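Local structure of glycerol dehydrogenase (Schizosaccharomyces pombe, 1TA9) at residues R64-P69 / V255-G260; V217-P222 / L280-G285; V345-W350 / S408-A413; H366-L371 / E432-P437. The protein catalyses the NAD(+)-dependent oxidation of glycerol to dihydroxyacetone, probably with a catalytic zinc ion, and serves in the assimilation of glycerol. All blocks are in the same frame, centred on the assembly; numbering follows the deposited sequence.

Contact 1: R64-P69 / V255-G260; sequences RIFTSP and VASIAG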
loop_
_atom_site.group_PDB
_atom_site.type_symbol
_atom_site.label_atom_id
_atom_site.label_comp_id
_atom_site.label_asym_id
_atom_site.label_seq_id
_atom_site.Cartn_x
_atom_site.Cartn_y
_atom_site.Cartn_z
ATOM N N ARG B 64 -13.728 30.121 19.877
ATOM C CA ARG B 64 -14.026 28.805 19.317
ATOM C C ARG B 64 -15.291 28.354 20.041
ATOM O O ARG B 64 -15.281 28.171 21.267
ATOM C CB ARG B 64 -12.876 27.834 19.597
ATOM C CG ARG B 64 -13.053 26.462 18.973
ATOM C CD ARG B 64 -11.907 25.515 19.329
ATOM N NE ARG B 64 -10.600 26.056 18.951
ATOM C CZ ARG B 64 -9.569 25.314 18.554
ATOM N NH1 ARG B 64 -8.417 25.889 18.237
ATOM N NH2 ARG B 64 -9.694 23.994 18.454
ATOM N N ILE B 65 -16.368 28.163 19.285
ATOM C CA ILE B 65 -17.661 27.813 19.867
ATOM C C ILE B 65 -18.321 26.533 19.360
ATOM O O ILE B 65 -18.356 26.274 18.160
ATOM C CB ILE B 65 -18.669 28.971 19.640
ATOM C CG1 ILE B 65 -18.106 30.271 20.216
ATOM C CG2 ILE B 65 -20.019 28.624 20.255
ATOM C CD1 ILE B 65 -18.946 31.506 19.905
ATOM N N PHE B 66 -18.850 25.751 20.296
ATOM C CA PHE B 66 -19.565 24.518 19.986
ATOM C C PHE B 66 -20.936 24.703 20.622
ATOM O O PHE B 66 -21.042 25.184 21.755
ATOM C CB PHE B 66 -18.850 23.302 20.584
ATOM C CG PHE B 66 -19.571 21.996 20.359
ATOM C CD1 PHE B 66 -20.516 21.539 21.272
ATOM C CD2 PHE B 66 -19.303 21.224 19.230
ATOM C CE1 PHE B 66 -21.188 20.325 21.065
ATOM C CE2 PHE B 66 -19.964 20.013 19.010
ATOM C CZ PHE B 66 -20.908 19.561 19.928
ATOM N N THR B 67 -21.983 24.336 19.892
ATOM C CA THR B 67 -23.344 24.502 20.383
ATOM C C THR B 67 -24.127 23.203 20.205
ATOM O O THR B 67 -23.907 22.462 19.247
ATOM C CB THR B 67 -24.034 25.673 19.635
ATOM O OG1 THR B 67 -25.289 25.974 20.253
ATOM C CG2 THR B 67 -24.249 25.323 18.174
ATOM N N SER B 68 -25.038 22.918 21.129
ATOM C CA SER B 68 -25.792 21.675 21.039
ATOM C C SER B 68 -27.054 21.621 21.882
ATOM O O SER B 68 -27.269 22.453 22.766
ATOM C CB SER B 68 -24.873 20.519 21.466
ATOM O OG SER B 68 -25.594 19.324 21.713
ATOM N N PRO B 69 -27.941 20.661 21.576
ATOM C CA PRO B 69 -29.161 20.537 22.373
ATOM C C PRO B 69 -28.628 19.900 23.656
ATOM O O PRO B 69 -27.532 19.324 23.646
ATOM C CB PRO B 69 -30.003 19.544 21.577
ATOM C CG PRO B 69 -29.553 19.779 20.150
ATOM C CD PRO B 69 -28.057 19.910 20.311
ATOM N N VAL B 255 -15.109 30.579 15.602
ATOM C CA VAL B 255 -14.193 29.736 14.850
ATOM C C VAL B 255 -14.698 28.309 15.012
ATOM O O VAL B 255 -15.134 27.918 16.098
ATOM C CB VAL B 255 -12.754 29.822 15.407
ATOM C CG1 VAL B 255 -11.852 28.816 14.689
ATOM C CG2 VAL B 255 -12.212 31.232 15.230
ATOM N N ALA B 256 -14.648 27.535 13.936
ATOM C CA ALA B 256 -15.112 26.157 13.977
ATOM C C ALA B 256 -14.289 25.288 14.924
ATOM O O ALA B 256 -13.060 25.344 14.930
ATOM C CB ALA B 256 -15.085 25.558 12.573
ATOM N N SER B 257 -14.979 24.484 15.726
ATOM C CA SER B 257 -14.315 23.579 16.652
ATOM C C SER B 257 -13.893 22.319 15.894
ATOM O O SER B 257 -14.408 22.026 14.814
ATOM C CB SER B 257 -15.271 23.180 17.779
ATOM O OG SER B 257 -16.349 22.418 17.262
ATOM N N ILE B 258 -12.952 21.575 16.462
ATOM C CA ILE B 258 -12.498 20.336 15.846
ATOM C C ILE B 258 -13.609 19.297 16.022
ATOM O O ILE B 258 -13.883 18.501 15.124
ATOM C CB ILE B 258 -11.191 19.839 16.515
ATOM C CG1 ILE B 258 -10.040 20.786 16.143
ATOM C CG2 ILE B 258 -10.872 18.401 16.078
ATOM C CD1 ILE B 258 -8.736 20.481 16.846
ATOM N N ALA B 259 -14.267 19.331 17.176
ATOM C CA ALA B 259 -15.344 18.390 17.469
ATOM C C ALA B 259 -16.444 18.427 16.408
ATOM O O ALA B 259 -16.914 17.383 15.953
ATOM C CB ALA B 259 -15.934 18.690 18.844
ATOM N N GLY B 260 -16.854 19.629 16.015
ATOM C CA GLY B 260 -17.896 19.746 15.011
ATOM C C GLY B 260 -17.468 19.120 13.694
ATOM O O GLY B 260 -18.264 18.477 13.002
HETATM O O HOH W 1 -17.902 24.535 16.143
HETATM O O HOH W 2 -17.735 28.183 16.250
#

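Contact 2: V217-P222 / L280-G285; sequences VIVRAP and LSNTRG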
loop_
_atom_site.group_PDB
_atom_site.type_symbol
_atom_site.label_atom_id
_atom_site.label_comp_id
_atom_site.label_asym_id
_atom_site.label_seq_id
_atom_site.Cartn_x
_atom_site.Cartn_y
_atom_site.Cartn_z
ATOM N N VAL B 217 -42.023 5.241 14.767
ATOM C CA VAL B 217 -42.775 6.198 13.966
ATOM C C VAL B 217 -41.989 6.465 12.682
ATOM O O VAL B 217 -42.555 6.533 11.587
ATOM C CB VAL B 217 -42.965 7.526 14.718
ATOM C CG1 VAL B 217 -43.604 8.565 13.798
ATOM C CG2 VAL B 217 -43.827 7.303 15.954
ATOM N N ILE B 218 -40.677 6.606 12.822
ATOM C CA ILE B 218 -39.822 6.871 11.673
ATOM C C ILE B 218 -39.832 5.722 10.656
ATOM O O ILE B 218 -39.967 5.956 9.453
ATOM C CB ILE B 218 -38.351 7.133 12.114
ATOM C CG1 ILE B 218 -38.297 8.236 13.177
ATOM C CG2 ILE B 218 -37.513 7.522 10.912
ATOM C CD1 ILE B 218 -38.944 9.549 12.762
ATOM N N VAL B 219 -39.710 4.485 11.130
ATOM C CA VAL B 219 -39.671 3.338 10.222
ATOM C C VAL B 219 -40.997 3.101 9.492
ATOM O O VAL B 219 -41.020 2.477 8.432
ATOM C CB VAL B 219 -39.253 2.040 10.965
ATOM C CG1 VAL B 219 -40.438 1.445 11.704
ATOM C CG2 VAL B 219 -38.659 1.033 9.976
ATOM N N ARG B 220 -42.092 3.607 10.056
ATOM C CA ARG B 220 -43.421 3.450 9.458
ATOM C C ARG B 220 -43.721 4.494 8.385
ATOM O O ARG B 220 -44.671 4.352 7.618
ATOM C CB ARG B 220 -44.507 3.528 10.540
ATOM C CG ARG B 220 -44.610 2.302 11.432
ATOM C CD ARG B 220 -45.593 2.550 12.576
ATOM N NE ARG B 220 -45.771 1.369 13.420
ATOM C CZ ARG B 220 -46.515 0.317 13.086
ATOM N NH1 ARG B 220 -47.155 0.293 11.923
ATOM N NH2 ARG B 220 -46.619 -0.713 13.917
ATOM N N ALA B 221 -42.917 5.546 8.330
ATOM C CA ALA B 221 -43.136 6.598 7.342
ATOM C C ALA B 221 -42.617 6.174 5.969
ATOM O O ALA B 221 -41.737 5.320 5.866
ATOM C CB ALA B 221 -42.439 7.873 7.787
ATOM N N PRO B 222 -43.170 6.760 4.892
ATOM C CA PRO B 222 -42.729 6.421 3.534
ATOM C C PRO B 222 -41.222 6.633 3.414
ATOM O O PRO B 222 -40.701 7.654 3.857
ATOM C CB PRO B 222 -43.516 7.394 2.666
ATOM C CG PRO B 222 -44.797 7.548 3.435
ATOM C CD PRO B 222 -44.302 7.703 4.855
ATOM N N LEU B 280 -33.317 0.143 2.556
ATOM C CA LEU B 280 -33.956 -1.161 2.387
ATOM C C LEU B 280 -34.753 -1.513 3.646
ATOM O O LEU B 280 -35.880 -2.006 3.561
ATOM C CB LEU B 280 -32.898 -2.238 2.104
ATOM C CG LEU B 280 -32.202 -2.105 0.742
ATOM C CD1 LEU B 280 -30.975 -2.998 0.683
ATOM C CD2 LEU B 280 -33.182 -2.473 -0.366
ATOM N N SER B 281 -34.173 -1.247 4.813
ATOM C CA SER B 281 -34.841 -1.526 6.082
ATOM C C SER B 281 -36.162 -0.757 6.199
ATOM O O SER B 281 -37.206 -1.339 6.511
ATOM C CB SER B 281 -33.923 -1.161 7.259
ATOM O OG SER B 281 -32.812 -2.043 7.338
ATOM N N ASN B 282 -36.107 0.551 5.947
ATOM C CA ASN B 282 -37.288 1.423 6.012
ATOM C C ASN B 282 -38.353 0.885 5.050
ATOM O O ASN B 282 -39.531 0.759 5.405
ATOM C CB ASN B 282 -36.874 2.853 5.615
ATOM C CG ASN B 282 -37.939 3.906 5.913
ATOM O OD1 ASN B 282 -37.682 5.104 5.754
ATOM N ND2 ASN B 282 -39.125 3.476 6.344
ATOM N N THR B 283 -37.936 0.568 3.829
ATOM C CA THR B 283 -38.855 0.041 2.824
ATOM C C THR B 283 -39.540 -1.241 3.310
ATOM O O THR B 283 -40.742 -1.426 3.114
ATOM C CB THR B 283 -38.118 -0.255 1.494
ATOM O OG1 THR B 283 -37.541 0.954 0.985
ATOM C CG2 THR B 283 -39.081 -0.802 0.456
ATOM N N ARG B 284 -38.774 -2.120 3.951
ATOM C CA ARG B 284 -39.305 -3.389 4.454
ATOM C C ARG B 284 -40.010 -3.202 5.799
ATOM O O ARG B 284 -40.610 -4.134 6.330
ATOM C CB ARG B 284 -38.163 -4.411 4.590
ATOM C CG ARG B 284 -38.590 -5.854 4.874
ATOM C CD ARG B 284 -39.451 -6.400 3.736
ATOM N NE ARG B 284 -39.804 -7.807 3.916
ATOM C CZ ARG B 284 -39.090 -8.829 3.450
ATOM N NH1 ARG B 284 -37.971 -8.610 2.768
ATOM N NH2 ARG B 284 -39.504 -10.076 3.658
ATOM N N GLY B 285 -39.929 -1.993 6.350
ATOM C CA GLY B 285 -40.573 -1.712 7.621
ATOM C C GLY B 285 -39.896 -2.314 8.840
ATOM O O GLY B 285 -40.543 -2.529 9.865
HETATM O O HOH W 3 -38.899 7.443 5.870
#

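Contact 3: V345-W350 / S408-A413; sequences VVLEDW and SQIADA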
loop_
_atom_site.group_PDB
_atom_site.type_symbol
_atom_site.label_atom_id
_atom_site.label_comp_id
_atom_site.label_asym_id
_atom_site.label_seq_id
_atom_site.Cartn_x
_atom_site.Cartn_y
_atom_site.Cartn_z
ATOM N N VAL B 345 -20.174 20.826 -5.876
ATOM C CA VAL B 345 -19.038 20.016 -6.304
ATOM C C VAL B 345 -18.473 20.563 -7.610
ATOM O O VAL B 345 -17.262 20.529 -7.841
ATOM C CB VAL B 345 -19.455 18.534 -6.481
ATOM C CG1 VAL B 345 -18.416 17.782 -7.284
ATOM C CG2 VAL B 345 -19.620 17.891 -5.108
ATOM N N VAL B 346 -19.357 21.066 -8.465
ATOM C CA VAL B 346 -18.927 21.645 -9.726
ATOM C C VAL B 346 -18.224 22.972 -9.435
ATOM O O VAL B 346 -17.176 23.269 -10.011
ATOM C CB VAL B 346 -20.134 21.878 -10.669
ATOM C CG1 VAL B 346 -19.691 22.598 -11.935
ATOM C CG2 VAL B 346 -20.767 20.535 -11.025
ATOM N N LEU B 347 -18.795 23.762 -8.526
ATOM C CA LEU B 347 -18.203 25.049 -8.163
ATOM C C LEU B 347 -16.859 24.857 -7.458
ATOM O O LEU B 347 -15.967 25.703 -7.569
ATOM C CB LEU B 347 -19.161 25.844 -7.267
ATOM C CG LEU B 347 -20.473 26.285 -7.934
ATOM C CD1 LEU B 347 -21.353 27.006 -6.924
ATOM C CD2 LEU B 347 -20.163 27.202 -9.113
ATOM N N GLU B 348 -16.711 23.751 -6.734
ATOM C CA GLU B 348 -15.451 23.471 -6.050
ATOM C C GLU B 348 -14.416 22.865 -7.006
ATOM O O GLU B 348 -13.266 22.651 -6.637
ATOM C CB GLU B 348 -15.677 22.542 -4.860
ATOM C CG GLU B 348 -16.289 23.233 -3.643
ATOM C CD GLU B 348 -16.202 22.373 -2.399
ATOM O OE1 GLU B 348 -15.129 21.773 -2.172
ATOM O OE2 GLU B 348 -17.192 22.294 -1.645
ATOM N N ASP B 349 -14.837 22.588 -8.235
ATOM C CA ASP B 349 -13.951 22.049 -9.264
ATOM C C ASP B 349 -13.376 20.657 -8.970
ATOM O O ASP B 349 -12.201 20.408 -9.226
ATOM C CB ASP B 349 -12.795 23.028 -9.510
ATOM C CG ASP B 349 -12.175 22.877 -10.892
ATOM O OD1 ASP B 349 -10.957 23.117 -11.027
ATOM O OD2 ASP B 349 -12.903 22.537 -11.848
ATOM N N TRP B 350 -14.186 19.754 -8.425
ATOM C CA TRP B 350 -13.699 18.400 -8.163
ATOM C C TRP B 350 -13.494 17.722 -9.513
ATOM O O TRP B 350 -14.216 18.005 -10.466
ATOM C CB TRP B 350 -14.738 17.565 -7.413
ATOM C CG TRP B 350 -14.984 17.910 -5.988
ATOM C CD1 TRP B 350 -14.622 19.049 -5.335
ATOM C CD2 TRP B 350 -15.721 17.121 -5.048
ATOM N NE1 TRP B 350 -15.096 19.024 -4.043
ATOM C CE2 TRP B 350 -15.775 17.849 -3.842
ATOM C CE3 TRP B 350 -16.349 15.869 -5.113
ATOM C CZ2 TRP B 350 -16.430 17.367 -2.701
ATOM C CZ3 TRP B 350 -17.004 15.388 -3.976
ATOM C CH2 TRP B 350 -17.036 16.139 -2.789
ATOM N N SER B 408 -24.021 33.914 -13.529
ATOM C CA SER B 408 -23.817 33.040 -14.678
ATOM C C SER B 408 -23.048 31.777 -14.296
ATOM O O SER B 408 -23.266 30.720 -14.886
ATOM C CB SER B 408 -23.092 33.783 -15.815
ATOM O OG SER B 408 -21.718 33.986 -15.534
ATOM N N GLN B 409 -22.155 31.878 -13.312
ATOM C CA GLN B 409 -21.393 30.711 -12.878
ATOM C C GLN B 409 -22.295 29.725 -12.150
ATOM O O GLN B 409 -22.112 28.512 -12.252
ATOM C CB GLN B 409 -20.231 31.123 -11.973
ATOM C CG GLN B 409 -19.111 31.833 -12.716
ATOM C CD GLN B 409 -18.003 32.284 -11.790
ATOM O OE1 GLN B 409 -18.233 33.065 -10.869
ATOM N NE2 GLN B 409 -16.791 31.793 -12.028
ATOM N N ILE B 410 -23.271 30.243 -11.413
ATOM C CA ILE B 410 -24.203 29.378 -10.703
ATOM C C ILE B 410 -25.068 28.668 -11.746
ATOM O O ILE B 410 -25.247 27.445 -11.707
ATOM C CB ILE B 410 -25.110 30.188 -9.756
ATOM C CG1 ILE B 410 -24.252 30.974 -8.759
ATOM C CG2 ILE B 410 -26.073 29.254 -9.031
ATOM C CD1 ILE B 410 -23.267 30.122 -7.976
ATOM N N ALA B 411 -25.602 29.446 -12.682
ATOM C CA ALA B 411 -26.439 28.896 -13.739
ATOM C C ALA B 411 -25.694 27.835 -14.545
ATOM O O ALA B 411 -26.253 26.782 -14.867
ATOM C CB ALA B 411 -26.912 30.009 -14.659
ATOM N N ASP B 412 -24.436 28.114 -14.879
ATOM C CA ASP B 412 -23.626 27.171 -15.651
ATOM C C ASP B 412 -23.406 25.861 -14.905
ATOM O O ASP B 412 -23.470 24.775 -15.497
ATOM C CB ASP B 412 -22.259 27.779 -15.984
ATOM C CG ASP B 412 -22.294 28.679 -17.204
ATOM O OD1 ASP B 412 -23.377 28.849 -17.809
ATOM O OD2 ASP B 412 -21.224 29.213 -17.562
ATOM N N ALA B 413 -23.142 25.969 -13.605
ATOM C CA ALA B 413 -22.891 24.796 -12.778
ATOM C C ALA B 413 -24.139 23.925 -12.633
ATOM O O ALA B 413 -24.041 22.700 -12.567
ATOM C CB ALA B 413 -22.377 25.224 -11.399
#

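Contact 4: H366-L371 / E432-P437; sequences HLPITL and ERFRLP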
loop_
_atom_site.group_PDB
_atom_site.type_symbol
_atom_site.label_atom_id
_atom_site.label_comp_id
_atom_site.label_asym_id
_atom_site.label_seq_id
_atom_site.Cartn_x
_atom_site.Cartn_y
_atom_site.Cartn_z
ATOM N N HIS B 366 -31.662 6.728 -4.599
ATOM C CA HIS B 366 -32.878 7.186 -5.271
ATOM C C HIS B 366 -33.112 8.691 -5.152
ATOM O O HIS B 366 -34.251 9.149 -5.039
ATOM C CB HIS B 366 -34.106 6.437 -4.743
ATOM C CG HIS B 366 -35.243 6.385 -5.720
ATOM N ND1 HIS B 366 -35.234 5.565 -6.830
ATOM C CD2 HIS B 366 -36.421 7.054 -5.760
ATOM C CE1 HIS B 366 -36.359 5.729 -7.508
ATOM N NE2 HIS B 366 -37.095 6.627 -6.880
ATOM N N LEU B 367 -32.025 9.456 -5.166
ATOM C CA LEU B 367 -32.102 10.908 -5.111
ATOM C C LEU B 367 -31.958 11.406 -6.546
ATOM O O LEU B 367 -31.217 10.824 -7.339
ATOM C CB LEU B 367 -30.967 11.473 -4.250
ATOM C CG LEU B 367 -31.150 11.340 -2.733
ATOM C CD1 LEU B 367 -29.817 11.532 -2.017
ATOM C CD2 LEU B 367 -32.167 12.378 -2.260
ATOM N N PRO B 368 -32.666 12.488 -6.903
ATOM C CA PRO B 368 -32.577 13.023 -8.263
ATOM C C PRO B 368 -31.229 13.692 -8.524
ATOM O O PRO B 368 -30.759 14.481 -7.705
ATOM C CB PRO B 368 -33.735 14.018 -8.314
ATOM C CG PRO B 368 -33.788 14.531 -6.909
ATOM C CD PRO B 368 -33.624 13.265 -6.092
ATOM N N ILE B 369 -30.610 13.372 -9.658
ATOM C CA ILE B 369 -29.322 13.960 -10.008
ATOM C C ILE B 369 -29.354 14.651 -11.361
ATOM O O ILE B 369 -28.318 15.067 -11.874
ATOM C CB ILE B 369 -28.195 12.907 -10.028
ATOM C CG1 ILE B 369 -28.502 11.815 -11.057
ATOM C CG2 ILE B 369 -28.015 12.322 -8.635
ATOM C CD1 ILE B 369 -27.360 10.826 -11.259
ATOM N N THR B 370 -30.546 14.771 -11.937
ATOM C CA THR B 370 -30.712 15.425 -13.231
ATOM C C THR B 370 -31.910 16.362 -13.193
ATOM O O THR B 370 -32.801 16.202 -12.360
ATOM C CB THR B 370 -30.950 14.402 -14.359
ATOM O OG1 THR B 370 -32.113 13.620 -14.058
ATOM C CG2 THR B 370 -29.749 13.479 -14.506
ATOM N N LEU B 371 -31.926 17.336 -14.099
ATOM C CA LEU B 371 -33.029 18.292 -14.177
ATOM C C LEU B 371 -34.319 17.557 -14.535
ATOM O O LEU B 371 -35.410 17.937 -14.101
ATOM C CB LEU B 371 -32.719 19.367 -15.228
ATOM C CG LEU B 371 -31.559 20.308 -14.883
ATOM C CD1 LEU B 371 -31.187 21.156 -16.093
ATOM C CD2 LEU B 371 -31.961 21.195 -13.706
ATOM N N GLU B 432 -32.218 3.244 -13.147
ATOM C CA GLU B 432 -33.085 3.747 -12.083
ATOM C C GLU B 432 -33.226 5.270 -12.192
ATOM O O GLU B 432 -32.264 5.971 -12.507
ATOM C CB GLU B 432 -32.506 3.343 -10.721
ATOM C CG GLU B 432 -33.359 3.697 -9.506
ATOM C CD GLU B 432 -32.833 3.067 -8.212
ATOM O OE1 GLU B 432 -33.313 3.445 -7.117
ATOM O OE2 GLU B 432 -31.944 2.188 -8.291
ATOM N N ARG B 433 -34.430 5.778 -11.935
ATOM C CA ARG B 433 -34.685 7.216 -12.020
ATOM C C ARG B 433 -35.669 7.674 -10.951
ATOM O O ARG B 433 -36.617 6.961 -10.623
ATOM C CB ARG B 433 -35.274 7.569 -13.388
ATOM C CG ARG B 433 -34.372 7.284 -14.581
ATOM C CD ARG B 433 -33.342 8.388 -14.778
ATOM N NE ARG B 433 -32.623 8.219 -16.038
ATOM C CZ ARG B 433 -31.700 7.287 -16.260
ATOM N NH1 ARG B 433 -31.369 6.431 -15.302
ATOM N NH2 ARG B 433 -31.119 7.200 -17.450
ATOM N N PHE B 434 -35.438 8.866 -10.412
ATOM C CA PHE B 434 -36.334 9.443 -9.417
ATOM C C PHE B 434 -37.459 10.075 -10.222
ATOM O O PHE B 434 -37.201 10.806 -11.186
ATOM C CB PHE B 434 -35.618 10.532 -8.615
ATOM C CG PHE B 434 -36.534 11.355 -7.744
ATOM C CD1 PHE B 434 -36.834 10.955 -6.448
ATOM C CD2 PHE B 434 -37.083 12.543 -8.222
ATOM C CE1 PHE B 434 -37.667 11.730 -5.633
ATOM C CE2 PHE B 434 -37.917 13.325 -7.418
ATOM C CZ PHE B 434 -38.208 12.919 -6.124
ATOM N N ARG B 435 -38.697 9.781 -9.846
ATOM C CA ARG B 435 -39.856 10.342 -10.535
ATOM C C ARG B 435 -40.623 11.168 -9.501
ATOM O O ARG B 435 -41.082 10.639 -8.492
ATOM C CB ARG B 435 -40.741 9.218 -11.095
ATOM C CG ARG B 435 -40.034 8.273 -12.065
ATOM C CD ARG B 435 -39.473 9.007 -13.275
ATOM N NE ARG B 435 -38.943 8.092 -14.286
ATOM C CZ ARG B 435 -38.385 8.480 -15.431
ATOM N NH1 ARG B 435 -38.278 9.770 -15.717
ATOM N NH2 ARG B 435 -37.924 7.578 -16.291
ATOM N N LEU B 436 -40.742 12.466 -9.758
ATOM C CA LEU B 436 -41.404 13.396 -8.849
ATOM C C LEU B 436 -42.878 13.090 -8.556
ATOM O O LEU B 436 -43.713 13.084 -9.462
ATOM C CB LEU B 436 -41.275 14.818 -9.409
ATOM C CG LEU B 436 -41.733 15.986 -8.536
ATOM C CD1 LEU B 436 -40.882 16.046 -7.273
ATOM C CD2 LEU B 436 -41.607 17.286 -9.329
ATOM N N PRO B 437 -43.211 12.827 -7.280
ATOM C CA PRO B 437 -44.591 12.524 -6.873
ATOM C C PRO B 437 -45.496 13.761 -6.963
ATOM O O PRO B 437 -45.017 14.879 -7.177
ATOM C CB PRO B 437 -44.426 12.034 -5.434
ATOM C CG PRO B 437 -43.031 11.456 -5.430
ATOM C CD PRO B 437 -42.270 12.506 -6.194
HETATM O O HOH W 4 -39.074 7.218 -8.391
#

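Contact 1: R64-P69 / V255-G260
Ile65 O is the best-held polar atom here, gripped by two water donors. Water 1 donates to Ile65 O at 2.7 Å, and water 2 donates to Ile65 O at 2.8 Å. Water 2 also donates to Val255 O at 2.6 Å. Ile65 N adds a weak hydrogen bond to Val255 O at 3.4 Å, with an N-H...O angle of 153°. Separately, the CA of Arg64 makes a CA-H...O contact with Val255 O. Arg64 and Val255 form a single beta bridge. Water 1 accepts from Ser257 N, so two waters link the backbones past that bridge.

The aliphatic part of Arg64 lies along Ser257, with CG 3.9 Å from Ser257 CA. CG is anti to the backbone N, and the chain bends at chi3 (-56°). This brings NH2 to 4.0 Å from Ile258 CG1. NH2 forms a salt bridge with Glu296 of the second subunit, and NH1 bonds Asn293 of that subunit. Phe66 also has CG anti to the backbone N. Its CD2 edge meets Ser257 OG at 3.7 Å, with the oxygen in the ring plane, and also touches Ala259 CB.

Ser257 OG sits between the backbone N and the carbonyl carbon, where it accepts from Gly260 N at 3.1 Å. Glu296 of the second subunit also takes the N-H groups of Ile258 and Ala259. The arrangement is a serine N-cap on helix 258-284, set beside strand 64-67, which pairs in an antiparallel ladder with a strand of the second subunit.

Contact 2: V217-P222 / L280-G285
The end of helix 215-220 meets the last turn of helix 258-284, with the CA atoms of Val219 and Asn282 5.2 Å apart. Asn282 carries the contact. Its CG is anti to the backbone N (chi1 -168°), which sends the amide across to the carbonyls at the end of helix 215-220 and just after it. ND2 donates to Ala221 O at 3.2 Å. The donor lies nearly along the C=O axis, and the oxygen is 22° out of the amide plane. ND2 is also 3.0 Å from Val219 O, but the angle is too poor for a hydrogen bond. The other end of the amide is held through water 3. This water donates to Asn282 OD1 at 2.6 Å and to Pro222 O at 2.7 Å. Both ends of the amide are thus used, which should fix its flip. An alanine here would probably lose the bond to Ala221 O and the water bridge to Pro222 O, loosening the turn after helix 215-220.

Beside the polar link, Val219 CG2 lies 3.7 Å from Gly285 C. Gly285 has positive phi and closes helix 258-284 in a Schellman motif. Phe291 of helix 289-307 packs on Val219, Ser281 and Asn282, while Val223 and Leu226 of helix 223-245 also touch Asn282. Helix 215-220 directly follows strand 210-214 of the parallel sheet, so the contact joins the nucleotide-binding part to the helical part.

Contact 3: V345-W350 / S408-A413
Leu347 reaches across from helix 333-347 to helix 407-428. From its CB the chain turns so that CG is anti to the carbonyl carbon (chi1 -66°). CG is already 4.1 Å from Ala413 CB. The two methyls then part. CD1 meets Ile410 CD1 at 3.8 Å, tip to tip, as the two side chains cross obliquely. CD2 lies 3.7 Å from Ala413 CB and 3.9 Å from Gln409 O, so it rests against the helix backbone as well.

One residue earlier, Val346 places CG1 3.8 Å from the same Ala413 CB. The small methyl of Ala413 is therefore shared by two branched side chains. This lets the helices come close, with the CA atoms of Val346 and Ala413 5.9 Å apart. Phe405 flanks Leu347, and Leu392 and Ile398 flank Ile410. Asp349, of positive phi in a Schellman motif, bonds through OD1 to Asn293 of the fourth subunit.

No hydrogen bond links the two segments. The contact is apolar, so it rests on the fit of methyl groups and the exclusion of water, and polar links to the neighbouring subunit lie around it.

Contact 4: H366-L371 / E432-P437
Two loops of the all-helical C-terminal domain meet here, in the iron-containing alcohol dehydrogenase fold. Residues 366-371 link helices 352-364 and 371-374. Residues 432-437 follow helix 407-428. His366 has positive phi and closes a Schellman motif, while Thr370 is the N-cap of the next helix.

The polar link is a His-carboxylate hydrogen bond. His366 has CG anti to the backbone N, and its ND1 donates to Glu432 OE1 at 2.9 Å. The bond is fairly straight, 162° at the hydrogen, and uses the anti lone pair of OE1. The oxygen lies near the ring plane, with the ring and carboxylate planes 38° apart. The acid would probably favour a proton on ND1. At the other nitrogen, water 4 lies 2.6 Å from His366 NE2 and accepts from Arg435 N. The ring is tied at two corners, and His444 meets it edge-to-face. An alanine here would probably lose the tie to Glu432 and the water link to Arg435, leaving the loop around Glu432 less firmly held.

Leu367 packs on helix 223-245, which carries the zinc ligand Asp232. Phe434 crosses His366 at about a right angle, with CA in an off-centre CH-pi contact with its ring and CD1 3.5 Å from His366 O. Phe434 is buried against Pro368. Pro368 CD sits over one face of the Phe434 ring, 4.0 Å from its centroid, in a CH-pi contact.

Overall arrangement
The four contacts fall into two crossed pairs along the chain. The segments of contacts 1 and 2 alternate, and so do those of contacts 3 and 4, which come later. Contacts 1 and 2 lie at the two ends of helix 258-284, with centres 32 Å apart. Contact 1 places its start beside the strand paired with the second subunit, and contact 2 joins its end to the nucleotide-binding part. Contacts 3 and 4 have centres 21 Å apart and tie down helix 407-428 and the loop after it. Contacts 1 and 4 lie on opposite sides of the chain's centre. All four centres lie about 18 to 23 Å from it, and contacts 1 to 3 border neighbouring subunits.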